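Tumor necrosis factor-inducible gene 6 protein (Homo sapiens, PDB 2PF5) binds hyaluronan and other matrix components through its Link domain and transfers heavy chains from inter-alpha-inhibitor to hyaluronan during matrix remodelling. Local coordinates at residues A[46-51]-A[87-92]; A[57-62]-A[76-81]; A[31-36]-A[50-55]. All blocks are in the same frame, centred on the assembly; numbering follows the deposited sequence.

Contact 1: residues A[46-51]-A[87-92]; sequences VCAAGW and RWDAYC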
ATOM      1  N   VAL A  46       5.660   2.754  -7.483  1.00 19.05           N
ATOM      2  CA  VAL A  46       6.530   2.095  -6.497  1.00 19.94           C
ATOM      3  C   VAL A  46       6.509   0.590  -6.803  1.00 20.27           C
ATOM      4  O   VAL A  46       5.442   0.000  -6.882  1.00 19.35           O
ATOM      5  CB  VAL A  46       6.051   2.292  -5.027  1.00 20.13           C
ATOM      6  CG1 VAL A  46       7.069   1.689  -4.069  1.00 21.08           C
ATOM      7  CG2 VAL A  46       5.822   3.770  -4.677  1.00 20.32           C
ATOM      8  N   CYS A  47       7.681  -0.011  -6.987  1.00 21.20           N
ATOM      9  CA  CYS A  47       7.718  -1.449  -7.259  1.00 21.88           C
ATOM     10  C   CYS A  47       7.841  -2.229  -5.939  1.00 21.38           C
ATOM     11  O   CYS A  47       8.869  -2.829  -5.656  1.00 21.40           O
ATOM     12  CB  CYS A  47       8.814  -1.819  -8.264  1.00 21.83           C
ATOM     13  SG  CYS A  47       8.564  -3.513  -8.921  1.00 27.22           S
ATOM     14  N   ALA A  48       6.781  -2.182  -5.139  1.00 20.66           N
ATOM     15  CA  ALA A  48       6.751  -2.844  -3.829  1.00 20.79           C
ATOM     16  C   ALA A  48       5.319  -3.078  -3.407  1.00 20.68           C
ATOM     17  O   ALA A  48       4.538  -2.123  -3.225  1.00 20.59           O
ATOM     18  CB  ALA A  48       7.502  -1.999  -2.764  1.00 20.80           C
ATOM     19  N   ALA A  49       4.960  -4.351  -3.236  1.00 20.01           N
ATOM     20  CA  ALA A  49       3.607  -4.704  -2.851  1.00 19.35           C
ATOM     21  C   ALA A  49       3.364  -4.176  -1.433  1.00 19.27           C
ATOM     22  O   ALA A  49       4.231  -4.321  -0.552  1.00 20.69           O
ATOM     23  CB  ALA A  49       3.435  -6.239  -2.902  1.00 19.49           C
ATOM     24  N   GLY A  50       2.196  -3.595  -1.212  1.00 18.66           N
ATOM     25  CA  GLY A  50       1.812  -3.111   0.096  1.00 19.16           C
ATOM     26  C   GLY A  50       0.353  -3.333   0.422  1.00 19.71           C
ATOM     27  O   GLY A  50      -0.490  -3.332  -0.465  1.00 19.59           O
ATOM     28  N   TRP A  51       0.062  -3.459   1.721  1.00 20.38           N
ATOM     29  CA  TRP A  51      -1.301  -3.421   2.236  1.00 20.32           C
ATOM     30  C   TRP A  51      -2.005  -2.084   1.926  1.00 20.80           C
ATOM     31  O   TRP A  51      -1.398  -0.999   1.977  1.00 20.75           O
ATOM     32  CB  TRP A  51      -1.317  -3.630   3.758  1.00 19.40           C
ATOM     33  CG  TRP A  51      -0.834  -5.000   4.208  1.00 20.14           C
ATOM     34  CD1 TRP A  51       0.372  -5.306   4.786  1.00 18.15           C
ATOM     35  CD2 TRP A  51      -1.577  -6.229   4.135  1.00 17.43           C
ATOM     36  NE1 TRP A  51       0.422  -6.671   5.067  1.00 18.34           N
ATOM     37  CE2 TRP A  51      -0.763  -7.248   4.674  1.00 19.32           C
ATOM     38  CE3 TRP A  51      -2.858  -6.561   3.659  1.00 17.30           C
ATOM     39  CZ2 TRP A  51      -1.196  -8.596   4.776  1.00 16.94           C
ATOM     40  CZ3 TRP A  51      -3.284  -7.911   3.721  1.00 18.43           C
ATOM     41  CH2 TRP A  51      -2.448  -8.907   4.291  1.00 17.83           C
ATOM     42  N   ARG A  87       3.384 -10.572   5.408  1.00 17.94           N
ATOM     43  CA  ARG A  87       4.184  -9.342   5.638  1.00 18.03           C
ATOM     44  C   ARG A  87       4.520  -8.636   4.310  1.00 17.99           C
ATOM     45  O   ARG A  87       5.140  -9.205   3.414  1.00 17.39           O
ATOM     46  CB  ARG A  87       5.456  -9.641   6.453  1.00 18.12           C
ATOM     47  CG  ARG A  87       5.154 -10.214   7.838  1.00 18.02           C
ATOM     48  CD  ARG A  87       6.412 -10.761   8.449  1.00 22.81           C
ATOM     49  NE  ARG A  87       6.980  -9.735   9.307  1.00 26.58           N
ATOM     50  CZ  ARG A  87       8.203  -9.754   9.829  1.00 28.08           C
ATOM     51  NH1 ARG A  87       8.568  -8.753  10.614  1.00 29.68           N
ATOM     52  NH2 ARG A  87       9.064 -10.736   9.562  1.00 26.96           N
ATOM     53  N   TRP A  88       4.071  -7.389   4.199  1.00 18.25           N
ATOM     54  CA  TRP A  88       4.215  -6.613   2.976  1.00 18.52           C
ATOM     55  C   TRP A  88       4.598  -5.195   3.408  1.00 19.07           C
ATOM     56  O   TRP A  88       4.885  -4.948   4.573  1.00 18.18           O
ATOM     57  CB  TRP A  88       2.888  -6.587   2.209  1.00 18.28           C
ATOM     58  CG  TRP A  88       2.409  -7.971   1.675  1.00 18.98           C
ATOM     59  CD1 TRP A  88       1.359  -8.724   2.145  1.00 18.61           C
ATOM     60  CD2 TRP A  88       2.985  -8.719   0.594  1.00 18.08           C
ATOM     61  NE1 TRP A  88       1.220  -9.883   1.394  1.00 15.47           N
ATOM     62  CE2 TRP A  88       2.209  -9.908   0.442  1.00 19.43           C
ATOM     63  CE3 TRP A  88       4.064  -8.497  -0.276  1.00 18.30           C
ATOM     64  CZ2 TRP A  88       2.482 -10.858  -0.553  1.00 19.40           C
ATOM     65  CZ3 TRP A  88       4.353  -9.451  -1.253  1.00 19.47           C
ATOM     66  CH2 TRP A  88       3.554 -10.619  -1.393  1.00 20.36           C
ATOM     67  N   ASP A  89       4.553  -4.241   2.480  1.00 20.04           N
ATOM     68  CA  ASP A  89       4.720  -2.860   2.886  1.00 19.95           C
ATOM     69  C   ASP A  89       3.331  -2.258   3.150  1.00 19.91           C
ATOM     70  O   ASP A  89       2.350  -2.993   3.362  1.00 20.17           O
ATOM     71  CB  ASP A  89       5.535  -2.106   1.813  1.00 20.25           C
ATOM     72  CG  ASP A  89       6.997  -2.527   1.784  1.00 19.78           C
ATOM     73  OD1 ASP A  89       7.526  -3.103   2.780  1.00 18.43           O
ATOM     74  OD2 ASP A  89       7.644  -2.263   0.749  1.00 20.32           O
ATOM     75  N   ALA A  90       3.225  -0.928   3.112  1.00 18.82           N
ATOM     76  CA  ALA A  90       1.959  -0.247   3.352  1.00 18.23           C
ATOM     77  C   ALA A  90       1.810   0.911   2.359  1.00 18.01           C
ATOM     78  O   ALA A  90       2.784   1.581   2.045  1.00 18.47           O
ATOM     79  CB  ALA A  90       1.904   0.291   4.782  1.00 17.73           C
ATOM     80  N   TYR A  91       0.585   1.119   1.887  1.00 18.05           N
ATOM     81  CA  TYR A  91       0.207   2.325   1.133  1.00 18.49           C
ATOM     82  C   TYR A  91      -0.730   3.139   1.999  1.00 18.73           C
ATOM     83  O   TYR A  91      -1.823   2.677   2.353  1.00 19.44           O
ATOM     84  CB  TYR A  91      -0.414   1.983  -0.247  1.00 18.01           C
ATOM     85  CG  TYR A  91       0.675   1.567  -1.171  1.00 19.36           C
ATOM     86  CD1 TYR A  91       0.917   0.211  -1.404  1.00 18.36           C
ATOM     87  CD2 TYR A  91       1.549   2.523  -1.745  1.00 18.56           C
ATOM     88  CE1 TYR A  91       1.970  -0.199  -2.232  1.00 20.32           C
ATOM     89  CE2 TYR A  91       2.614   2.126  -2.557  1.00 18.94           C
ATOM     90  CZ  TYR A  91       2.810   0.749  -2.796  1.00 19.58           C
ATOM     91  OH  TYR A  91       3.852   0.316  -3.583  1.00 16.33           O
ATOM     92  N   CYS A  92      -0.262   4.327   2.388  1.00 19.30           N
ATOM     93  CA  CYS A  92      -0.997   5.221   3.260  1.00 19.52           C
ATOM     94  C   CYS A  92      -1.643   6.383   2.483  1.00 19.93           C
ATOM     95  O   CYS A  92      -1.107   6.866   1.479  1.00 20.40           O
ATOM     96  CB  CYS A  92      -0.065   5.852   4.282  1.00 19.61           C
ATOM     97  SG  CYS A  92       0.796   4.727   5.400  1.00 23.18           S
TER

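Contact 2: residues A[57-62]-A[76-81]; sequences VGYPIV and IDYGIR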
ATOM      1  N   VAL A  57      -3.664  -6.144  -1.254  1.00 17.36           N
ATOM      2  CA  VAL A  57      -2.250  -5.884  -1.399  1.00 17.19           C
ATOM      3  C   VAL A  57      -2.033  -5.594  -2.877  1.00 17.50           C
ATOM      4  O   VAL A  57      -2.601  -6.242  -3.728  1.00 17.13           O
ATOM      5  CB  VAL A  57      -1.410  -7.078  -0.937  1.00 18.09           C
ATOM      6  CG1 VAL A  57       0.081  -6.912  -1.340  1.00 15.92           C
ATOM      7  CG2 VAL A  57      -1.523  -7.244   0.591  1.00 16.82           C
ATOM      8  N   GLY A  58      -1.198  -4.617  -3.192  1.00 19.16           N
ATOM      9  CA  GLY A  58      -0.882  -4.403  -4.595  1.00 19.23           C
ATOM     10  C   GLY A  58       0.177  -3.328  -4.706  1.00 19.48           C
ATOM     11  O   GLY A  58       0.777  -2.922  -3.710  1.00 18.67           O
ATOM     12  N   TYR A  59       0.424  -2.880  -5.930  1.00 19.04           N
ATOM     13  CA  TYR A  59       1.417  -1.796  -6.094  1.00 19.24           C
ATOM     14  C   TYR A  59       1.223  -1.089  -7.415  1.00 19.04           C
ATOM     15  O   TYR A  59       0.813  -1.716  -8.383  1.00 19.47           O
ATOM     16  CB  TYR A  59       2.858  -2.306  -5.978  1.00 19.23           C
ATOM     17  CG  TYR A  59       3.287  -3.380  -6.956  1.00 20.60           C
ATOM     18  CD1 TYR A  59       3.970  -3.049  -8.136  1.00 20.12           C
ATOM     19  CD2 TYR A  59       3.089  -4.736  -6.671  1.00 21.24           C
ATOM     20  CE1 TYR A  59       4.412  -4.037  -9.028  1.00 22.48           C
ATOM     21  CE2 TYR A  59       3.531  -5.742  -7.572  1.00 22.46           C
ATOM     22  CZ  TYR A  59       4.186  -5.378  -8.732  1.00 22.53           C
ATOM     23  OH  TYR A  59       4.622  -6.344  -9.606  1.00 22.87           O
ATOM     24  N   PRO A  60       1.520   0.231  -7.442  1.00 18.65           N
ATOM     25  CA  PRO A  60       1.256   1.006  -8.656  1.00 18.45           C
ATOM     26  C   PRO A  60       2.399   1.032  -9.669  1.00 18.69           C
ATOM     27  O   PRO A  60       3.552   1.361  -9.311  1.00 18.07           O
ATOM     28  CB  PRO A  60       0.982   2.423  -8.110  1.00 18.19           C
ATOM     29  CG  PRO A  60       1.793   2.536  -6.858  1.00 19.01           C
ATOM     30  CD  PRO A  60       1.977   1.085  -6.314  1.00 18.38           C
ATOM     31  N   ILE A  61       2.072   0.702 -10.920  1.00 18.70           N
ATOM     32  CA  ILE A  61       3.018   0.860 -12.032  0.50 18.88           C
ATOM     33  C   ILE A  61       2.559   1.964 -12.992  1.00 19.00           C
ATOM     34  O   ILE A  61       1.432   1.958 -13.480  1.00 18.18           O
ATOM     35  CB  ILE A  61       3.264  -0.485 -12.785  0.50 18.74           C
ATOM     36  CG1 ILE A  61       3.787  -1.553 -11.806  0.50 19.14           C
ATOM     37  CG2 ILE A  61       4.219  -0.290 -13.988  0.50 18.50           C
ATOM     38  CD1 ILE A  61       5.065  -1.141 -11.036  0.50 19.01           C
ATOM     39  N   VAL A  62       3.456   2.915 -13.255  1.00 20.37           N
ATOM     40  CA  VAL A  62       3.195   3.988 -14.231  1.00 21.89           C
ATOM     41  C   VAL A  62       3.836   3.635 -15.576  1.00 23.89           C
ATOM     42  O   VAL A  62       3.223   3.835 -16.634  1.00 24.21           O
ATOM     43  CB  VAL A  62       3.703   5.369 -13.703  1.00 21.76           C
ATOM     44  CG1 VAL A  62       3.681   6.464 -14.800  1.00 21.96           C
ATOM     45  CG2 VAL A  62       2.894   5.801 -12.494  1.00 21.60           C
ATOM     46  N   ILE A  76      -0.932  -3.533  -9.825  1.00 18.76           N
ATOM     47  CA  ILE A  76      -0.821  -4.989  -9.871  1.00 18.67           C
ATOM     48  C   ILE A  76      -1.595  -5.442  -8.632  1.00 18.03           C
ATOM     49  O   ILE A  76      -1.271  -5.024  -7.515  1.00 17.38           O
ATOM     50  CB  ILE A  76       0.661  -5.451  -9.833  1.00 18.34           C
ATOM     51  CG1 ILE A  76       1.445  -4.820 -11.003  1.00 18.44           C
ATOM     52  CG2 ILE A  76       0.768  -7.017  -9.772  1.00 18.99           C
ATOM     53  CD1 ILE A  76       0.965  -5.228 -12.401  1.00 19.58           C
ATOM     54  N   ASP A  77      -2.662  -6.222  -8.833  1.00 17.03           N
ATOM     55  CA  ASP A  77      -3.560  -6.567  -7.723  1.00 16.36           C
ATOM     56  C   ASP A  77      -3.136  -7.953  -7.165  1.00 16.19           C
ATOM     57  O   ASP A  77      -3.206  -8.934  -7.871  1.00 15.04           O
ATOM     58  CB  ASP A  77      -5.032  -6.582  -8.255  1.00 16.32           C
ATOM     59  CG  ASP A  77      -6.061  -7.052  -7.209  1.00 15.62           C
ATOM     60  OD1 ASP A  77      -5.893  -6.757  -5.999  1.00 16.29           O
ATOM     61  OD2 ASP A  77      -7.076  -7.655  -7.630  1.00 15.32           O
ATOM     62  N   TYR A  78      -2.679  -8.014  -5.913  1.00 16.69           N
ATOM     63  CA  TYR A  78      -2.442  -9.316  -5.263  1.00 17.66           C
ATOM     64  C   TYR A  78      -3.704  -9.753  -4.508  1.00 16.97           C
ATOM     65  O   TYR A  78      -3.717 -10.785  -3.833  1.00 17.08           O
ATOM     66  CB  TYR A  78      -1.266  -9.217  -4.279  1.00 18.75           C
ATOM     67  CG  TYR A  78       0.131  -9.220  -4.889  1.00 20.42           C
ATOM     68  CD1 TYR A  78       0.342  -9.167  -6.271  1.00 21.84           C
ATOM     69  CD2 TYR A  78       1.249  -9.250  -4.054  1.00 22.31           C
ATOM     70  CE1 TYR A  78       1.632  -9.187  -6.801  1.00 22.45           C
ATOM     71  CE2 TYR A  78       2.535  -9.235  -4.571  1.00 22.22           C
ATOM     72  CZ  TYR A  78       2.723  -9.207  -5.934  1.00 22.47           C
ATOM     73  OH  TYR A  78       4.026  -9.230  -6.423  1.00 22.73           O
ATOM     74  N   GLY A  79      -4.779  -8.972  -4.641  1.00 17.18           N
ATOM     75  CA  GLY A  79      -6.066  -9.322  -4.048  1.00 17.01           C
ATOM     76  C   GLY A  79      -6.230  -9.036  -2.561  1.00 16.06           C
ATOM     77  O   GLY A  79      -5.284  -8.727  -1.869  1.00 16.06           O
ATOM     78  N   ILE A  80      -7.456  -9.183  -2.061  1.00 15.85           N
ATOM     79  CA  ILE A  80      -7.646  -9.122  -0.607  1.00 15.85           C
ATOM     80  C   ILE A  80      -7.194 -10.484  -0.071  1.00 16.08           C
ATOM     81  O   ILE A  80      -7.761 -11.522  -0.461  1.00 15.72           O
ATOM     82  CB  ILE A  80      -9.096  -8.846  -0.245  1.00 16.33           C
ATOM     83  CG1 ILE A  80      -9.482  -7.410  -0.699  1.00 16.10           C
ATOM     84  CG2 ILE A  80      -9.322  -9.053   1.296  1.00 17.35           C
ATOM     85  CD1 ILE A  80     -10.987  -7.240  -0.707  1.00 18.19           C
ATOM     86  N   ARG A  81      -6.176 -10.438   0.783  1.00 15.88           N
ATOM     87  CA  ARG A  81      -5.425 -11.603   1.267  1.00 16.49           C
ATOM     88  C   ARG A  81      -6.186 -12.286   2.386  1.00 16.74           C
ATOM     89  O   ARG A  81      -6.614 -11.646   3.349  1.00 17.26           O
ATOM     90  CB  ARG A  81      -4.046 -11.178   1.780  1.00 16.56           C
ATOM     91  CG  ARG A  81      -3.233 -10.233   0.773  1.00 15.37           C
ATOM     92  CD  ARG A  81      -2.982 -10.909  -0.565  1.00 16.08           C
ATOM     93  NE  ARG A  81      -2.261 -12.168  -0.419  1.00 15.63           N
ATOM     94  CZ  ARG A  81      -2.262 -13.176  -1.294  1.00 14.35           C
ATOM     95  NH1 ARG A  81      -1.581 -14.270  -0.990  1.00 13.84           N
ATOM     96  NH2 ARG A  81      -2.960 -13.137  -2.441  1.00 14.53           N
TER
HETATM   97  O   HOH W   1       4.220  -9.061  -9.030  1.00 23.93           O

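Contact 3: residues A[31-36]-A[50-55]; sequences ATYKQL and GWMAKG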
ATOM      1  N   ALA A  31      -4.457   3.633   2.323  1.00 19.22           N
ATOM      2  CA  ALA A  31      -5.065   4.175   1.081  1.00 19.13           C
ATOM      3  C   ALA A  31      -6.095   3.164   0.563  1.00 19.71           C
ATOM      4  O   ALA A  31      -5.906   1.918   0.673  1.00 21.17           O
ATOM      5  CB  ALA A  31      -3.980   4.425   0.052  1.00 18.34           C
ATOM      6  N   THR A  32      -7.190   3.657   0.006  1.00 19.41           N
ATOM      7  CA  THR A  32      -8.065   2.793  -0.761  1.00 19.01           C
ATOM      8  C   THR A  32      -7.466   2.477  -2.133  1.00 19.94           C
ATOM      9  O   THR A  32      -6.565   3.183  -2.640  1.00 19.02           O
ATOM     10  CB  THR A  32      -9.452   3.391  -0.941  1.00 20.40           C
ATOM     11  OG1 THR A  32      -9.380   4.493  -1.863  1.00 16.80           O
ATOM     12  CG2 THR A  32     -10.060   3.881   0.402  1.00 20.50           C
ATOM     13  N   TYR A  33      -7.968   1.422  -2.756  1.00 18.79           N
ATOM     14  CA  TYR A  33      -7.595   1.141  -4.125  1.00 19.06           C
ATOM     15  C   TYR A  33      -7.845   2.354  -5.042  1.00 18.63           C
ATOM     16  O   TYR A  33      -7.008   2.670  -5.873  1.00 18.04           O
ATOM     17  CB  TYR A  33      -8.392  -0.034  -4.681  1.00 19.67           C
ATOM     18  CG  TYR A  33      -7.981  -0.400  -6.098  1.00 19.18           C
ATOM     19  CD1 TYR A  33      -6.978  -1.361  -6.330  1.00 21.88           C
ATOM     20  CD2 TYR A  33      -8.594   0.214  -7.204  1.00 20.65           C
ATOM     21  CE1 TYR A  33      -6.598  -1.691  -7.610  1.00 19.90           C
ATOM     22  CE2 TYR A  33      -8.216  -0.091  -8.503  1.00 20.68           C
ATOM     23  CZ  TYR A  33      -7.206  -1.037  -8.699  1.00 20.17           C
ATOM     24  OH  TYR A  33      -6.877  -1.392  -9.985  1.00 20.90           O
ATOM     25  N   LYS A  34      -8.992   3.004  -4.912  1.00 18.03           N
ATOM     26  CA  LYS A  34      -9.282   4.140  -5.819  1.00 18.39           C
ATOM     27  C   LYS A  34      -8.314   5.305  -5.591  1.00 17.69           C
ATOM     28  O   LYS A  34      -7.963   6.001  -6.549  1.00 15.50           O
ATOM     29  CB  LYS A  34     -10.713   4.590  -5.668  1.00 19.16           C
ATOM     30  CG  LYS A  34     -11.694   3.627  -6.342  1.00 20.82           C
ATOM     31  CD  LYS A  34     -13.081   3.971  -5.889  1.00 26.02           C
ATOM     32  CE  LYS A  34     -14.128   3.250  -6.708  1.00 30.60           C
ATOM     33  NZ  LYS A  34     -15.396   3.271  -5.929  1.00 32.69           N
ATOM     34  N   GLN A  35      -7.883   5.488  -4.334  1.00 16.83           N
ATOM     35  CA  GLN A  35      -6.893   6.505  -3.982  1.00 17.29           C
ATOM     36  C   GLN A  35      -5.537   6.184  -4.573  1.00 17.53           C
ATOM     37  O   GLN A  35      -4.888   7.056  -5.163  1.00 16.96           O
ATOM     38  CB  GLN A  35      -6.808   6.737  -2.469  1.00 17.11           C
ATOM     39  CG  GLN A  35      -8.014   7.560  -1.940  1.00 16.54           C
ATOM     40  CD  GLN A  35      -8.237   7.398  -0.426  1.00 18.02           C
ATOM     41  OE1 GLN A  35      -7.529   6.630   0.262  1.00 16.32           O
ATOM     42  NE2 GLN A  35      -9.249   8.081   0.081  1.00 17.28           N
ATOM     43  N   LEU A  36      -5.101   4.943  -4.402  1.00 17.45           N
ATOM     44  CA  LEU A  36      -3.858   4.484  -4.987  1.00 17.82           C
ATOM     45  C   LEU A  36      -3.899   4.639  -6.516  1.00 17.27           C
ATOM     46  O   LEU A  36      -2.896   5.071  -7.118  1.00 16.00           O
ATOM     47  CB  LEU A  36      -3.555   3.005  -4.566  1.00 18.07           C
ATOM     48  CG  LEU A  36      -2.198   2.435  -5.014  1.00 18.84           C
ATOM     49  CD1 LEU A  36      -0.998   3.243  -4.435  1.00 18.97           C
ATOM     50  CD2 LEU A  36      -2.085   0.912  -4.643  1.00 18.39           C
ATOM     51  N   GLY A  50       2.196  -3.595  -1.212  1.00 18.66           N
ATOM     52  CA  GLY A  50       1.812  -3.111   0.096  1.00 19.16           C
ATOM     53  C   GLY A  50       0.353  -3.333   0.422  1.00 19.71           C
ATOM     54  O   GLY A  50      -0.490  -3.332  -0.465  1.00 19.59           O
ATOM     55  N   TRP A  51       0.062  -3.459   1.721  1.00 20.38           N
ATOM     56  CA  TRP A  51      -1.301  -3.421   2.236  1.00 20.32           C
ATOM     57  C   TRP A  51      -2.005  -2.084   1.926  1.00 20.80           C
ATOM     58  O   TRP A  51      -1.398  -0.999   1.977  1.00 20.75           O
ATOM     59  CB  TRP A  51      -1.317  -3.630   3.758  1.00 19.40           C
ATOM     60  CG  TRP A  51      -0.834  -5.000   4.208  1.00 20.14           C
ATOM     61  CD1 TRP A  51       0.372  -5.306   4.786  1.00 18.15           C
ATOM     62  CD2 TRP A  51      -1.577  -6.229   4.135  1.00 17.43           C
ATOM     63  NE1 TRP A  51       0.422  -6.671   5.067  1.00 18.34           N
ATOM     64  CE2 TRP A  51      -0.763  -7.248   4.674  1.00 19.32           C
ATOM     65  CE3 TRP A  51      -2.858  -6.561   3.659  1.00 17.30           C
ATOM     66  CZ2 TRP A  51      -1.196  -8.596   4.776  1.00 16.94           C
ATOM     67  CZ3 TRP A  51      -3.284  -7.911   3.721  1.00 18.43           C
ATOM     68  CH2 TRP A  51      -2.448  -8.907   4.291  1.00 17.83           C
ATOM     69  N   MET A  52      -3.294  -2.193   1.640  1.00 20.64           N
ATOM     70  CA  MET A  52      -4.154  -1.032   1.453  1.00 21.82           C
ATOM     71  C   MET A  52      -5.510  -1.325   2.066  1.00 20.73           C
ATOM     72  O   MET A  52      -5.690  -2.372   2.681  1.00 21.04           O
ATOM     73  CB  MET A  52      -4.197  -0.620  -0.039  1.00 21.54           C
ATOM     74  CG  MET A  52      -5.025  -1.537  -0.925  1.00 23.85           C
ATOM     75  SD  MET A  52      -4.864  -1.196  -2.723  1.00 25.30           S
ATOM     76  CE  MET A  52      -3.374  -2.042  -3.006  1.00 12.77           C
ATOM     77  N   ALA A  53      -6.471  -0.412   1.918  1.00 20.30           N
ATOM     78  CA  ALA A  53      -7.754  -0.562   2.578  1.00 20.44           C
ATOM     79  C   ALA A  53      -8.407  -1.920   2.247  1.00 19.62           C
ATOM     80  O   ALA A  53      -8.267  -2.473   1.148  1.00 19.32           O
ATOM     81  CB  ALA A  53      -8.683   0.569   2.221  1.00 20.27           C
ATOM     82  N   LYS A  54      -9.096  -2.461   3.240  1.00 19.18           N
ATOM     83  CA  LYS A  54      -9.866  -3.693   3.093  1.00 22.19           C
ATOM     84  C   LYS A  54      -9.008  -4.960   3.095  1.00 20.93           C
ATOM     85  O   LYS A  54      -9.504  -6.044   2.887  1.00 21.66           O
ATOM     86  CB  LYS A  54     -10.739  -3.652   1.840  1.00 21.24           C
ATOM     87  CG  LYS A  54     -11.913  -2.715   1.904  1.00 24.43           C
ATOM     88  CD  LYS A  54     -12.802  -2.878   0.694  1.00 25.40           C
ATOM     89  CE  LYS A  54     -13.652  -4.151   0.790  1.00 32.38           C
ATOM     90  NZ  LYS A  54     -13.950  -4.856  -0.511  1.00 29.02           N
ATOM     91  N   GLY A  55      -7.715  -4.795   3.320  1.00 21.61           N
ATOM     92  CA  GLY A  55      -6.766  -5.882   3.250  1.00 20.93           C
ATOM     93  C   GLY A  55      -6.333  -6.330   1.865  1.00 19.63           C
ATOM     94  O   GLY A  55      -5.814  -7.409   1.705  1.00 17.42           O
TER
HETATM   95  O   HOH W   2      -9.553  -0.405  -1.272  1.00 19.08           O

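Contact 1: residues A[46-51]-A[87-92]
G50 and W51 pair in parallel with D89 and A90, a short two-residue ladder inside the mixed sheet of the Link module. Three backbone bonds make it. D89 N gives to A49 O at 3.1 Å. W51 N gives to D89 O at 2.9 Å, and Y91 N to W51 O, also at 2.9 Å. W51 thus has both its N-H and its carbonyl spent on the strand of residues 89-93. The phenol of Y91 supplies a fourth bond: with CG anti to the carbonyl carbon (chi1 -75°), the ring runs beside G50, and Y91 OH donates to A48 O at 2.6 Å, lying in the carbonyl plane, which ties the loop before the strand to the ladder. V46 meets the same hydroxyl tip to tip. The D89 carboxylate is buried, on the face opposite to W51 and A90, with OD2 beside the A48 methyl; its oxygens are satisfied from outside the pair, OD1 by Y12 N and OD2 by H4 NE2. The indoles of W51, on the sheet face with A90, and W88 cross at about a right angle in an edge-to-face pair, planes at 75°, the edge of W88 turned to a face of W51. Each indole N-H has an acceptor, W51 NE1 in L14 O and W88 NE1 in E86 OE1. The benzene part of W88 meets the loop obliquely, CE3 3.5 Å from A49 CB. At the heart of the indole pair, W88 CD1 sits 3.6 Å from W51 CE2, offset toward the rim of the W51 ring.

Contact 2: residues A[57-62]-A[76-81]
An antiparallel strand pair, 57-61 with 76-80, joins Y59 to I76 and V57 to Y78 in the mixed sheet of the Link module; the strands run at 163° and their axes approach to 4.7 Å. Y59 and I76 form a hydrogen-bonded pair, Y59 N to I76 O (3.2 Å) and I76 N to Y59 O (2.9 Å). At the next step G58 faces D77 as a non-hydrogen-bonded pair, with G58 CA only 3.0 Å from I76 O. Beyond it Y78 N bonds to V57 O at 2.8 Å. CG of Y59 lies between the backbone N and the carbonyl carbon (chi1 59°), and the ring lies side by side with I76, whose CB sits over one face, 3.8 Å from the ring centroid, in a CH-pi contact. The edge of the Y59 ring is turned to the face of Y78 in an offset edge-to-face pair, planes at 89°. One water bridges the two phenols, 2.8 Å from Y59 OH and 2.6 Å from Y78 OH. V57 sends CG1 to Y78 CD2 and CG2 to the CG of R81, whose guanidinium is held by Y78 O and by a salt bridge to E86. Within strand 76-80, where G79 has positive phi, D77 OD1 accepts from G79 N, an Asx turn, and also pairs with R56. The whole is an antiparallel strand pair of the Link-module sheet, 56-61 with 74-80, its connection including the unmodelled residues 65-71.

Contact 3: residues A[31-36]-A[50-55]
A31 O takes a hydrogen bond from A53 N at 2.7 Å, nearly straight at the hydrogen (168°). This bond joins the N-terminal end of the helix of residues 33-41 to the chain following strand 50-51 in the Link module, a domain of the C-type lectin clan. The same oxygen lies close to carbon on the partner segment, 3.1 Å from M52 CB and 3.5 Å from A53 CB, so it is closely packed as well as bonded. The amide N of A31 bonds to Y91 O, which ties this residue to strand 89-93 too. T32 is the N-cap of the helix and forms a capping box with Q35: Q35 N gives to T32 OG1 at 3.1 Å, and T32 N gives to Q35 OE1 at 3.0 Å. OG1 lies between the backbone N and the carbonyl carbon (chi1 72°), while CG2 of T32 approaches the A53 methyl. A further N-H of the first turn is taken by solvent: Y33 N gives to a water oxygen 2.8 Å away, and this water in turn donates weakly to A53 O. M52 carries the apolar half. Its side chain runs beside that of Y33, pointing the same way, with SD approaching the Y33 ring obliquely near CD1 in a Met-aromatic contact. A bend at chi3 (81°) places CE by L36, whose side chain crosses the methionine at about a right angle. L36 also packs on Y91, P60 and I75 of the sheet. The thioether ends in this packing with M52 CE 3.6 Å from L36 CD2.

In the fold
The three contacts join parts of one mixed sheet to the start of helix 33-41, all in the Link module. Contacts 1 and 3 share G50 and W51: strand 50-51 pairs with residues 87-92, and the chain beyond it meets the helix start. Their centres lie about 9 Å apart, and Y91 CD2 packs on L36 CD1 at 3.8 Å between them. Contact 2 extends the sheet, its centre about 8 Å from that of contact 1, with G50 N to G58 O at 3.0 Å and V46 N to P60 O at 3.1 Å. Contacts 2 and 3, about 9 Å between centres, meet at the backbone bond R81 N to G55 O, 3.2 Å. No hyaluronan is present to place its site relative to them.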